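Long-range contacts in aminotransferase, class I and II (Erwinia tasmaniensis, PDB 5Z0Q), which belongs to the class I and II aminotransferases and binds pyridoxal-5'-phosphate in a pocket of each subunit of a two-chain assembly: residues A[13-17]-A[369-373]; A[50-55]-A[280-285]; A[156-162]-A[193-197]; A[326-332]-A[361-367]. One frame throughout, in Å; residues are numbered along the deposited sequence.

Contact 1 (A[13-17]-A[369-373]); sequences FDQRI and CPRQL
A type I beta turn from Phe13 to Arg16, in the N-terminal arm ahead of strand 36-38, packs at the surface against the start of the C-terminal helix 371-385. Pro370, the N-cap of that helix (phi/psi -59/147), is the centre of the contact: its CA lies 4.6 Å from Gln15 CA, and its CA-to-CB bond points toward the turn. Ile17, extended at -112/122 with an m,t side chain, lays CG1 3.7 Å from Pro370 CG and brings CD1 to 3.4 Å from Gln372 OE1. Backbone carbonyls crowd the same proline, Arg16 O at 3.6 Å from Pro370 CG and Gln15 O at 3.9 Å from Pro370 CB. No hydrogen bond joins the segments. Arg371 instead makes a cation-pi contact with Tyr299 of helix 290-313, which the Gln15 side chain also touches. Gln15 (m,t) extends out from the turn until its NE2 lies at the edge of the Arg371 guanidinium, 3.3 Å from NH1, a meeting of two donors.

Contact 2 (A[50-55]-A[280-285]); sequences CIIDAL and VAASAA
Two helices pack here in an inclined, roughly antiparallel pair: segments 50-55 and 280-285 cross at 143° with axes 8.3 Å apart, a close approach allowed by the alanines on the facing surfaces. Both are regular alpha-helix, with i to i+4 bonds such as Leu55 N to Ile51 O (3.0 Å) and Ala285 N to Ala281 O (2.9 Å). The CA atoms come nearest at Ile51 and Ala281, 5.1 Å apart. Cys50, with a p rotamer, points toward the partner and sets SG 3.4 Å from Ala284 O. Ile51 (m,t) spreads over three alanines: CG2 is 3.8 Å from Ala281 CB, CD1 is 3.7 Å from Ala285 CB, and CG1 is 4.4 Å from Ala284 CB. Ile52 faces away and packs on Gly62 of the second subunit, so helix 49-59 lies between helix 276-288 and the neighbouring chain. One turn on from Cys50, Ala54 CB meets Ala284 CB and Val280 CG1, each at 3.7 Å. Leu55 (m,t) also touches Phe64 of the second subunit, while within the pair its CD2 lies 4.0 Å from Ala281 CB.

Contact 3 (A[156-162]-A[193-197]); sequences DSHEDRM and FAQRH
The loop between strands 151-152 and 166-172 meets the C-terminal part of helix 184-197 through a salt-bridge network at the surface. Residues 156-157 are 3-10, and a type I turn runs from Glu159 to Met162, with Met162 N bonded to Glu159 O (3.0 Å). The closest CA atoms, Asp156 and Phe193, are 6.6 Å apart, so long side chains span the gap. Glu159, with chi1 m and chi2 near -91°, serves two donor residues. Its OE2 accepts from Arg196 NE at 2.5 Å, from His197 NE2 at 3.0 Å and, weakly, from Arg196 NH2 at 3.1 Å; its OE1 takes a weak second bond from His197 NE2 at 2.9 Å. Arg196 (t,t,p) also gives a weak bond from NH2 to Asp156 OD2 at 2.9 Å, so both acids lie at the edge of its guanidinium. Beside these bonds Met162 (m,t,p) sets SD over the His197 face, 3.6 Å from the ring centroid, with CE 3.9 Å from the same centroid. Its SD also makes an oblique Met-aromatic contact with Phe193, 3.5 Å from CZ; Phe193 and Met162 go on to touch Leu155 and Leu140, respectively. Two carboxylates against one guanidinium and an imidazole donor imply that the loop is joined to the helix by largely electrostatic bonds, while the Met162 sulfur packs over the His197 face and against Phe193.

Contact 4 (A[326-332]-A[361-367]); sequences FLGWIDA and RFVRFNF
Trp329 and Phe362 form the aromatic centre: with chi1 t for Trp329 and m for Phe362 the rings overlap, Phe362 in an offset stack on the five-membered ring of Trp329, with centroids 4.3 Å apart and planes at 12°. Phe362 CB lies 3.6 Å from the centroid of the six-membered ring, and Asp331 CA covers the Phe362 ring at 3.9 Å from its centroid. On the other sheet face Ile330 (m,t) sets CB 4.0 Å from Val363 CG2 and CD1 3.7 Å from Phe365 CD2, and the Phe365 side chain packs on helix 371-385. Strands 329-331 and 362-364 are adjacent antiparallel strands of the smaller mixed sheet, inclined at 155° with axes 4.8 Å apart. Ile330 and Val363 are a hydrogen-bonded pair, N to O 3.1 Å in both directions, between the non-hydrogen-bonded pairs Trp329-Arg364 and Asp331-Phe362. Ala332 N to Arg361 O (2.8 Å) and a very short Phe365 N to Gly328 O (2.4 Å) extend the ladder. Gly328, after a cis peptide, has phi/psi 132/32, and a CB there would collide with Phe365 O. Beyond it, Phe367 N bonds weakly to Phe326 O (3.4 Å). At the polar edge, Asn366 bonds Gly368 and Asp42, while Arg364, its side chain about 5 Å from the bound pyridoxal-5'-phosphate, bonds Trp39 O and, weakly, Asn176 of that pocket; Leu327 CD2 lies over its guanidinium face, 3.3 Å from Arg364 NE.

Contacts 2 and 4 are buried, contacts 1 and 3 lie at the surface, and the chemistry changes accordingly. The helix pair of contact 2 relies on alanines met by larger aliphatic side chains and contact 4 on a backbone ladder with aromatic packing; contact 3 is dominated by charge, whereas contact 1 has no polar bond between its segments. Contacts 1 and 4 adjoin in sequence, since strand 362-364 is followed in the chain by helix 371-385, and both touch helix 290-313. Contact 3, by contrast, lies about 45 Å from contact 1, centre to centre, on the opposite side of the chain's centre, at the periphery of the larger sheet's domain. The second subunit reaches contact 2 alone.

Contact 1 (A[13-17]-A[369-373])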
# COMPACT_ATOMS: atom_id res chain seq x y z
N PHE A 13 -23.25 -20.45 5.24
CA PHE A 13 -23.19 -21.04 6.58
C PHE A 13 -22.22 -20.21 7.42
O PHE A 13 -21.04 -20.54 7.56
CB PHE A 13 -22.78 -22.51 6.51
CG PHE A 13 -22.93 -23.25 7.82
CD1 PHE A 13 -24.15 -23.78 8.19
CD2 PHE A 13 -21.85 -23.41 8.66
CE1 PHE A 13 -24.29 -24.47 9.38
CE2 PHE A 13 -21.98 -24.10 9.86
CZ PHE A 13 -23.21 -24.62 10.22
N ASP A 14 -22.74 -19.13 8.01
CA ASP A 14 -21.93 -18.25 8.84
C ASP A 14 -21.64 -18.83 10.22
O ASP A 14 -20.92 -18.20 11.00
CB ASP A 14 -22.63 -16.89 8.99
CG ASP A 14 -22.50 -16.03 7.74
OD1 ASP A 14 -21.38 -15.56 7.46
OD2 ASP A 14 -23.51 -15.84 7.03
N GLN A 15 -22.16 -20.02 10.53
CA GLN A 15 -21.88 -20.68 11.79
C GLN A 15 -20.59 -21.49 11.75
O GLN A 15 -20.29 -22.20 12.72
CB GLN A 15 -23.04 -21.60 12.19
CG GLN A 15 -24.30 -20.85 12.59
CD GLN A 15 -25.42 -21.78 13.01
OE1 GLN A 15 -25.37 -22.99 12.76
NE2 GLN A 15 -26.44 -21.23 13.66
N ARG A 16 -19.82 -21.40 10.67
CA ARG A 16 -18.57 -22.14 10.57
C ARG A 16 -17.51 -21.53 11.48
O ARG A 16 -17.41 -20.31 11.61
CB ARG A 16 -18.08 -22.15 9.12
CG ARG A 16 -16.83 -22.99 8.86
CD ARG A 16 -17.12 -24.48 9.03
NE ARG A 16 -17.08 -24.90 10.43
CZ ARG A 16 -17.72 -25.96 10.91
NH1 ARG A 16 -17.64 -26.25 12.20
NH2 ARG A 16 -18.46 -26.71 10.11
N ILE A 17 -16.73 -22.40 12.12
CA ILE A 17 -15.65 -21.99 13.01
C ILE A 17 -14.33 -22.35 12.36
O ILE A 17 -14.08 -23.52 12.04
CB ILE A 17 -15.78 -22.64 14.40
CG1 ILE A 17 -16.99 -22.07 15.15
CG2 ILE A 17 -14.50 -22.43 15.21
CD1 ILE A 17 -17.06 -22.49 16.60
N CYS A 369 -18.80 -12.90 14.42
CA CYS A 369 -18.24 -14.22 14.64
C CYS A 369 -19.39 -15.22 14.66
O CYS A 369 -20.56 -14.82 14.76
CB CYS A 369 -17.46 -14.27 15.96
SG CYS A 369 -18.43 -13.79 17.41
N PRO A 370 -19.10 -16.52 14.54
CA PRO A 370 -20.17 -17.52 14.65
C PRO A 370 -20.86 -17.43 16.00
O PRO A 370 -20.24 -17.10 17.02
CB PRO A 370 -19.43 -18.85 14.48
CG PRO A 370 -17.99 -18.54 14.70
CD PRO A 370 -17.81 -17.15 14.20
N ARG A 371 -22.16 -17.73 16.00
CA ARG A 371 -22.98 -17.54 17.19
C ARG A 371 -22.50 -18.40 18.35
O ARG A 371 -22.67 -18.02 19.52
CB ARG A 371 -24.44 -17.84 16.87
CG ARG A 371 -25.41 -17.50 17.98
CD ARG A 371 -26.86 -17.62 17.51
NE ARG A 371 -27.15 -16.68 16.42
CZ ARG A 371 -27.41 -17.05 15.17
NH1 ARG A 371 -27.43 -18.34 14.85
NH2 ARG A 371 -27.67 -16.14 14.25
N GLN A 372 -21.90 -19.56 18.06
CA GLN A 372 -21.39 -20.41 19.13
C GLN A 372 -20.28 -19.70 19.91
O GLN A 372 -20.18 -19.84 21.13
CB GLN A 372 -20.88 -21.73 18.56
CG GLN A 372 -20.47 -22.75 19.61
CD GLN A 372 -19.81 -23.97 19.00
OE1 GLN A 372 -18.60 -24.16 19.12
NE2 GLN A 372 -20.61 -24.82 18.36
N LEU A 373 -19.44 -18.93 19.21
CA LEU A 373 -18.40 -18.17 19.90
C LEU A 373 -18.98 -16.98 20.65
O LEU A 373 -18.42 -16.56 21.67
CB LEU A 373 -17.34 -17.71 18.89
CG LEU A 373 -16.12 -16.99 19.47
CD1 LEU A 373 -15.42 -17.86 20.51
CD2 LEU A 373 -15.15 -16.60 18.36

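Contact 2 (A[50-55]-A[280-285])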
# COMPACT_ATOMS: atom_id res chain seq x y z
N CYS A 50 -17.60 -15.96 -4.62
CA CYS A 50 -17.23 -15.16 -5.79
C CYS A 50 -15.89 -14.46 -5.59
O CYS A 50 -15.14 -14.28 -6.56
CB CYS A 50 -18.32 -14.13 -6.08
SG CYS A 50 -18.70 -13.04 -4.70
N ILE A 51 -15.58 -14.06 -4.36
CA ILE A 51 -14.29 -13.42 -4.09
C ILE A 51 -13.16 -14.44 -4.22
O ILE A 51 -12.13 -14.17 -4.85
CB ILE A 51 -14.29 -12.76 -2.70
CG1 ILE A 51 -15.31 -11.63 -2.65
CG2 ILE A 51 -12.90 -12.26 -2.35
CD1 ILE A 51 -15.44 -10.99 -1.28
N ILE A 52 -13.35 -15.63 -3.64
CA ILE A 52 -12.31 -16.65 -3.67
C ILE A 52 -12.11 -17.17 -5.09
O ILE A 52 -10.97 -17.35 -5.55
CB ILE A 52 -12.64 -17.78 -2.68
CG1 ILE A 52 -12.62 -17.23 -1.25
CG2 ILE A 52 -11.65 -18.93 -2.83
CD1 ILE A 52 -12.91 -18.27 -0.20
N ASP A 53 -13.20 -17.43 -5.81
CA ASP A 53 -13.09 -17.91 -7.18
C ASP A 53 -12.44 -16.87 -8.09
O ASP A 53 -11.70 -17.23 -9.01
CB ASP A 53 -14.46 -18.30 -7.72
CG ASP A 53 -15.06 -19.48 -6.98
OD1 ASP A 53 -14.44 -19.96 -6.01
OD2 ASP A 53 -16.16 -19.94 -7.37
N ALA A 54 -12.70 -15.58 -7.85
CA ALA A 54 -12.06 -14.54 -8.64
C ALA A 54 -10.57 -14.47 -8.35
O ALA A 54 -9.76 -14.27 -9.26
CB ALA A 54 -12.73 -13.19 -8.39
N LEU A 55 -10.19 -14.61 -7.07
CA LEU A 55 -8.78 -14.59 -6.71
C LEU A 55 -8.03 -15.77 -7.31
O LEU A 55 -6.90 -15.63 -7.77
CB LEU A 55 -8.63 -14.58 -5.19
CG LEU A 55 -9.00 -13.27 -4.47
CD1 LEU A 55 -9.09 -13.49 -2.97
CD2 LEU A 55 -7.98 -12.19 -4.79
N VAL A 280 -9.01 -7.47 -7.74
CA VAL A 280 -9.86 -8.58 -8.17
C VAL A 280 -10.87 -8.93 -7.09
O VAL A 280 -12.04 -9.21 -7.38
CB VAL A 280 -8.99 -9.79 -8.56
CG1 VAL A 280 -9.86 -10.98 -8.89
CG2 VAL A 280 -8.09 -9.44 -9.73
N ALA A 281 -10.45 -8.90 -5.82
CA ALA A 281 -11.36 -9.26 -4.74
C ALA A 281 -12.40 -8.17 -4.51
O ALA A 281 -13.58 -8.47 -4.27
CB ALA A 281 -10.57 -9.52 -3.46
N ALA A 282 -11.99 -6.90 -4.58
CA ALA A 282 -12.94 -5.81 -4.36
C ALA A 282 -13.99 -5.75 -5.45
O ALA A 282 -15.15 -5.42 -5.19
CB ALA A 282 -12.19 -4.48 -4.26
N SER A 283 -13.60 -6.07 -6.69
CA SER A 283 -14.58 -6.10 -7.78
C SER A 283 -15.60 -7.20 -7.57
O SER A 283 -16.81 -6.96 -7.61
CB SER A 283 -13.86 -6.28 -9.12
OG SER A 283 -13.17 -5.10 -9.50
N ALA A 284 -15.13 -8.43 -7.32
CA ALA A 284 -16.05 -9.55 -7.11
C ALA A 284 -16.91 -9.35 -5.88
O ALA A 284 -18.04 -9.85 -5.82
CB ALA A 284 -15.26 -10.86 -7.01
N ALA A 285 -16.40 -8.62 -4.88
CA ALA A 285 -17.19 -8.36 -3.68
C ALA A 285 -18.42 -7.54 -4.00
O ALA A 285 -19.54 -7.90 -3.62
CB ALA A 285 -16.32 -7.66 -2.63

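Contact 3 (A[156-162]-A[193-197])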
# COMPACT_ATOMS: atom_id res chain seq x y z
N ASP A 156 -23.44 21.90 16.49
CA ASP A 156 -23.88 23.28 16.66
C ASP A 156 -23.76 23.73 18.11
O ASP A 156 -23.62 24.93 18.37
CB ASP A 156 -25.33 23.43 16.18
CG ASP A 156 -25.56 22.75 14.84
OD1 ASP A 156 -25.60 21.50 14.80
OD2 ASP A 156 -25.70 23.47 13.82
N SER A 157 -23.81 22.80 19.06
CA SER A 157 -23.64 23.13 20.47
C SER A 157 -22.17 23.32 20.86
O SER A 157 -21.88 23.49 22.05
CB SER A 157 -24.26 22.04 21.35
OG SER A 157 -23.55 20.82 21.24
N HIS A 158 -21.26 23.30 19.89
CA HIS A 158 -19.84 23.55 20.14
C HIS A 158 -19.34 24.77 19.37
O HIS A 158 -18.14 24.87 19.09
CB HIS A 158 -19.01 22.32 19.78
CG HIS A 158 -19.24 21.15 20.69
ND1 HIS A 158 -20.41 20.43 20.69
CD2 HIS A 158 -18.45 20.59 21.64
CE1 HIS A 158 -20.34 19.47 21.59
NE2 HIS A 158 -19.16 19.54 22.18
N GLU A 159 -20.23 25.70 19.03
CA GLU A 159 -19.84 26.89 18.28
C GLU A 159 -18.80 27.71 19.05
O GLU A 159 -17.74 28.04 18.52
CB GLU A 159 -21.06 27.75 17.97
CG GLU A 159 -21.97 27.19 16.89
CD GLU A 159 -21.60 27.70 15.51
OE1 GLU A 159 -20.78 28.63 15.42
OE2 GLU A 159 -22.14 27.17 14.51
N ASP A 160 -19.11 28.04 20.31
CA ASP A 160 -18.25 28.93 21.08
C ASP A 160 -16.94 28.27 21.48
O ASP A 160 -15.99 28.97 21.86
CB ASP A 160 -19.00 29.41 22.33
CG ASP A 160 -20.29 30.12 21.98
OD1 ASP A 160 -20.25 31.08 21.18
OD2 ASP A 160 -21.36 29.72 22.50
N ARG A 161 -16.85 26.94 21.41
CA ARG A 161 -15.59 26.25 21.67
C ARG A 161 -14.63 26.33 20.49
O ARG A 161 -13.48 25.88 20.62
CB ARG A 161 -15.85 24.78 22.02
CG ARG A 161 -16.06 24.53 23.50
CD ARG A 161 -16.33 23.06 23.78
NE ARG A 161 -15.34 22.18 23.17
CZ ARG A 161 -14.18 21.85 23.73
NH1 ARG A 161 -13.86 22.33 24.93
NH2 ARG A 161 -13.33 21.05 23.11
N MET A 162 -15.05 26.89 19.36
CA MET A 162 -14.20 26.98 18.19
C MET A 162 -13.30 28.21 18.27
O MET A 162 -13.47 29.09 19.12
CB MET A 162 -15.04 27.01 16.92
CG MET A 162 -15.98 25.82 16.80
SD MET A 162 -16.93 25.80 15.27
CE MET A 162 -15.65 25.41 14.07
N PHE A 193 -23.46 23.13 9.43
CA PHE A 193 -22.33 23.49 10.28
C PHE A 193 -21.07 23.69 9.45
O PHE A 193 -20.27 24.59 9.72
CB PHE A 193 -22.11 22.43 11.35
CG PHE A 193 -20.89 22.66 12.20
CD1 PHE A 193 -20.93 23.56 13.25
CD2 PHE A 193 -19.72 21.97 11.95
CE1 PHE A 193 -19.81 23.77 14.04
CE2 PHE A 193 -18.60 22.17 12.74
CZ PHE A 193 -18.65 23.08 13.78
N ALA A 194 -20.87 22.85 8.43
CA ALA A 194 -19.70 22.98 7.57
C ALA A 194 -19.77 24.26 6.74
O ALA A 194 -18.75 24.92 6.52
CB ALA A 194 -19.56 21.76 6.67
N GLN A 195 -20.96 24.62 6.27
CA GLN A 195 -21.10 25.82 5.44
C GLN A 195 -20.94 27.09 6.27
O GLN A 195 -20.28 28.04 5.84
CB GLN A 195 -22.45 25.81 4.73
CG GLN A 195 -22.65 24.64 3.79
CD GLN A 195 -24.08 24.50 3.32
OE1 GLN A 195 -24.97 25.21 3.81
NE2 GLN A 195 -24.32 23.60 2.38
N ARG A 196 -21.55 27.13 7.46
CA ARG A 196 -21.47 28.31 8.31
C ARG A 196 -20.02 28.63 8.68
O ARG A 196 -19.68 29.81 8.87
CB ARG A 196 -22.32 28.11 9.56
CG ARG A 196 -22.19 29.21 10.61
CD ARG A 196 -23.26 29.08 11.69
NE ARG A 196 -23.28 27.76 12.32
CZ ARG A 196 -24.17 26.81 12.04
NH1 ARG A 196 -25.12 27.03 11.14
NH2 ARG A 196 -24.11 25.64 12.66
N HIS A 197 -19.17 27.62 8.78
CA HIS A 197 -17.76 27.81 9.09
C HIS A 197 -16.85 27.57 7.89
O HIS A 197 -15.63 27.68 8.03
CB HIS A 197 -17.35 26.91 10.25
CG HIS A 197 -18.08 27.20 11.53
ND1 HIS A 197 -17.67 28.17 12.41
CD2 HIS A 197 -19.19 26.65 12.06
CE1 HIS A 197 -18.50 28.20 13.44
NE2 HIS A 197 -19.44 27.29 13.25

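Contact 4 (A[326-332]-A[361-367])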
# COMPACT_ATOMS: atom_id res chain seq x y z
N PHE A 326 -20.54 -4.19 12.98
CA PHE A 326 -20.78 -5.29 13.91
C PHE A 326 -20.19 -5.04 15.29
O PHE A 326 -19.67 -5.95 15.93
CB PHE A 326 -20.21 -6.59 13.33
CG PHE A 326 -18.90 -6.42 12.62
CD1 PHE A 326 -17.70 -6.47 13.33
CD2 PHE A 326 -18.85 -6.20 11.25
CE1 PHE A 326 -16.49 -6.30 12.68
CE2 PHE A 326 -17.65 -6.03 10.60
CZ PHE A 326 -16.46 -6.09 11.31
N LEU A 327 -20.27 -3.79 15.74
CA LEU A 327 -19.83 -3.38 17.07
C LEU A 327 -20.77 -2.27 17.54
O LEU A 327 -21.26 -1.49 16.72
CB LEU A 327 -18.37 -2.90 17.05
CG LEU A 327 -17.39 -3.62 16.11
CD1 LEU A 327 -17.12 -2.77 14.87
CD2 LEU A 327 -16.09 -3.99 16.82
N GLY A 328 -21.01 -2.20 18.84
CA GLY A 328 -20.40 -3.05 19.85
C GLY A 328 -19.88 -2.20 21.00
O GLY A 328 -18.89 -2.54 21.64
N TRP A 329 -20.57 -1.09 21.28
CA TRP A 329 -20.10 -0.04 22.18
C TRP A 329 -20.78 -0.20 23.53
O TRP A 329 -21.96 0.13 23.68
CB TRP A 329 -20.38 1.33 21.56
CG TRP A 329 -19.61 2.49 22.14
CD1 TRP A 329 -20.13 3.67 22.57
CD2 TRP A 329 -18.19 2.58 22.31
NE1 TRP A 329 -19.12 4.50 23.01
CE2 TRP A 329 -17.92 3.85 22.87
CE3 TRP A 329 -17.12 1.72 22.07
CZ2 TRP A 329 -16.63 4.28 23.17
CZ3 TRP A 329 -15.83 2.14 22.37
CH2 TRP A 329 -15.61 3.41 22.92
N ILE A 330 -20.03 -0.68 24.52
CA ILE A 330 -20.57 -1.04 25.83
C ILE A 330 -20.02 -0.08 26.88
O ILE A 330 -18.80 0.06 27.01
CB ILE A 330 -20.24 -2.49 26.20
CG1 ILE A 330 -20.74 -3.45 25.12
CG2 ILE A 330 -20.83 -2.85 27.56
CD1 ILE A 330 -20.34 -4.89 25.36
N ASP A 331 -20.91 0.55 27.64
CA ASP A 331 -20.52 1.43 28.74
C ASP A 331 -20.23 0.57 29.97
O ASP A 331 -21.14 -0.04 30.53
CB ASP A 331 -21.61 2.45 29.03
CG ASP A 331 -21.19 3.49 30.07
OD1 ASP A 331 -20.05 3.41 30.57
OD2 ASP A 331 -22.00 4.39 30.37
N ALA A 332 -18.97 0.53 30.38
CA ALA A 332 -18.55 -0.22 31.56
C ALA A 332 -18.19 0.69 32.73
O ALA A 332 -17.48 0.27 33.64
CB ALA A 332 -17.37 -1.13 31.21
N ARG A 361 -13.96 4.49 29.70
CA ARG A 361 -15.00 3.80 30.43
C ARG A 361 -15.74 2.78 29.58
O ARG A 361 -16.59 2.05 30.10
CB ARG A 361 -16.00 4.81 31.01
CG ARG A 361 -15.44 5.69 32.11
CD ARG A 361 -14.98 4.85 33.29
NE ARG A 361 -13.53 4.93 33.49
CZ ARG A 361 -12.87 4.25 34.42
NH1 ARG A 361 -13.52 3.43 35.24
NH2 ARG A 361 -11.55 4.38 34.53
N PHE A 362 -15.44 2.70 28.29
CA PHE A 362 -16.15 1.82 27.36
C PHE A 362 -15.23 0.72 26.85
O PHE A 362 -14.00 0.81 26.93
CB PHE A 362 -16.70 2.61 26.17
CG PHE A 362 -17.85 3.52 26.51
CD1 PHE A 362 -17.66 4.65 27.29
CD2 PHE A 362 -19.12 3.24 26.03
CE1 PHE A 362 -18.73 5.48 27.59
CE2 PHE A 362 -20.18 4.07 26.33
CZ PHE A 362 -19.99 5.19 27.11
N VAL A 363 -15.85 -0.33 26.32
CA VAL A 363 -15.15 -1.41 25.63
C VAL A 363 -15.92 -1.72 24.35
O VAL A 363 -17.15 -1.73 24.35
CB VAL A 363 -15.02 -2.67 26.51
CG1 VAL A 363 -14.00 -2.44 27.62
CG2 VAL A 363 -16.37 -3.07 27.09
N ARG A 364 -15.19 -1.95 23.26
CA ARG A 364 -15.81 -2.26 21.99
C ARG A 364 -15.93 -3.77 21.83
O ARG A 364 -14.94 -4.50 21.96
CB ARG A 364 -15.01 -1.66 20.82
CG ARG A 364 -15.82 -1.53 19.54
CD ARG A 364 -15.03 -0.88 18.42
NE ARG A 364 -13.95 -1.74 17.95
CZ ARG A 364 -13.22 -1.50 16.86
NH1 ARG A 364 -13.47 -0.42 16.12
NH2 ARG A 364 -12.26 -2.33 16.50
N PHE A 365 -17.15 -4.23 21.55
CA PHE A 365 -17.46 -5.65 21.45
C PHE A 365 -17.59 -6.03 19.98
O PHE A 365 -18.42 -5.46 19.26
CB PHE A 365 -18.75 -5.97 22.20
CG PHE A 365 -18.94 -7.43 22.51
CD1 PHE A 365 -19.18 -8.35 21.50
CD2 PHE A 365 -18.89 -7.88 23.82
CE1 PHE A 365 -19.35 -9.69 21.79
CE2 PHE A 365 -19.07 -9.22 24.11
CZ PHE A 365 -19.30 -10.12 23.10
N ASN A 366 -16.79 -6.99 19.53
CA ASN A 366 -16.84 -7.49 18.16
C ASN A 366 -17.66 -8.77 18.17
O ASN A 366 -17.17 -9.84 18.52
CB ASN A 366 -15.43 -7.72 17.62
CG ASN A 366 -15.42 -8.01 16.13
OD1 ASN A 366 -16.42 -8.46 15.55
ND2 ASN A 366 -14.28 -7.77 15.49
N PHE A 367 -18.93 -8.66 17.77
CA PHE A 367 -19.79 -9.83 17.62
C PHE A 367 -19.86 -10.31 16.17
O PHE A 367 -20.82 -11.00 15.80
CB PHE A 367 -21.19 -9.55 18.17
CG PHE A 367 -21.89 -8.38 17.54
CD1 PHE A 367 -22.68 -8.55 16.42
CD2 PHE A 367 -21.77 -7.11 18.09
CE1 PHE A 367 -23.34 -7.47 15.85
CE2 PHE A 367 -22.42 -6.03 17.52
CZ PHE A 367 -23.21 -6.21 16.40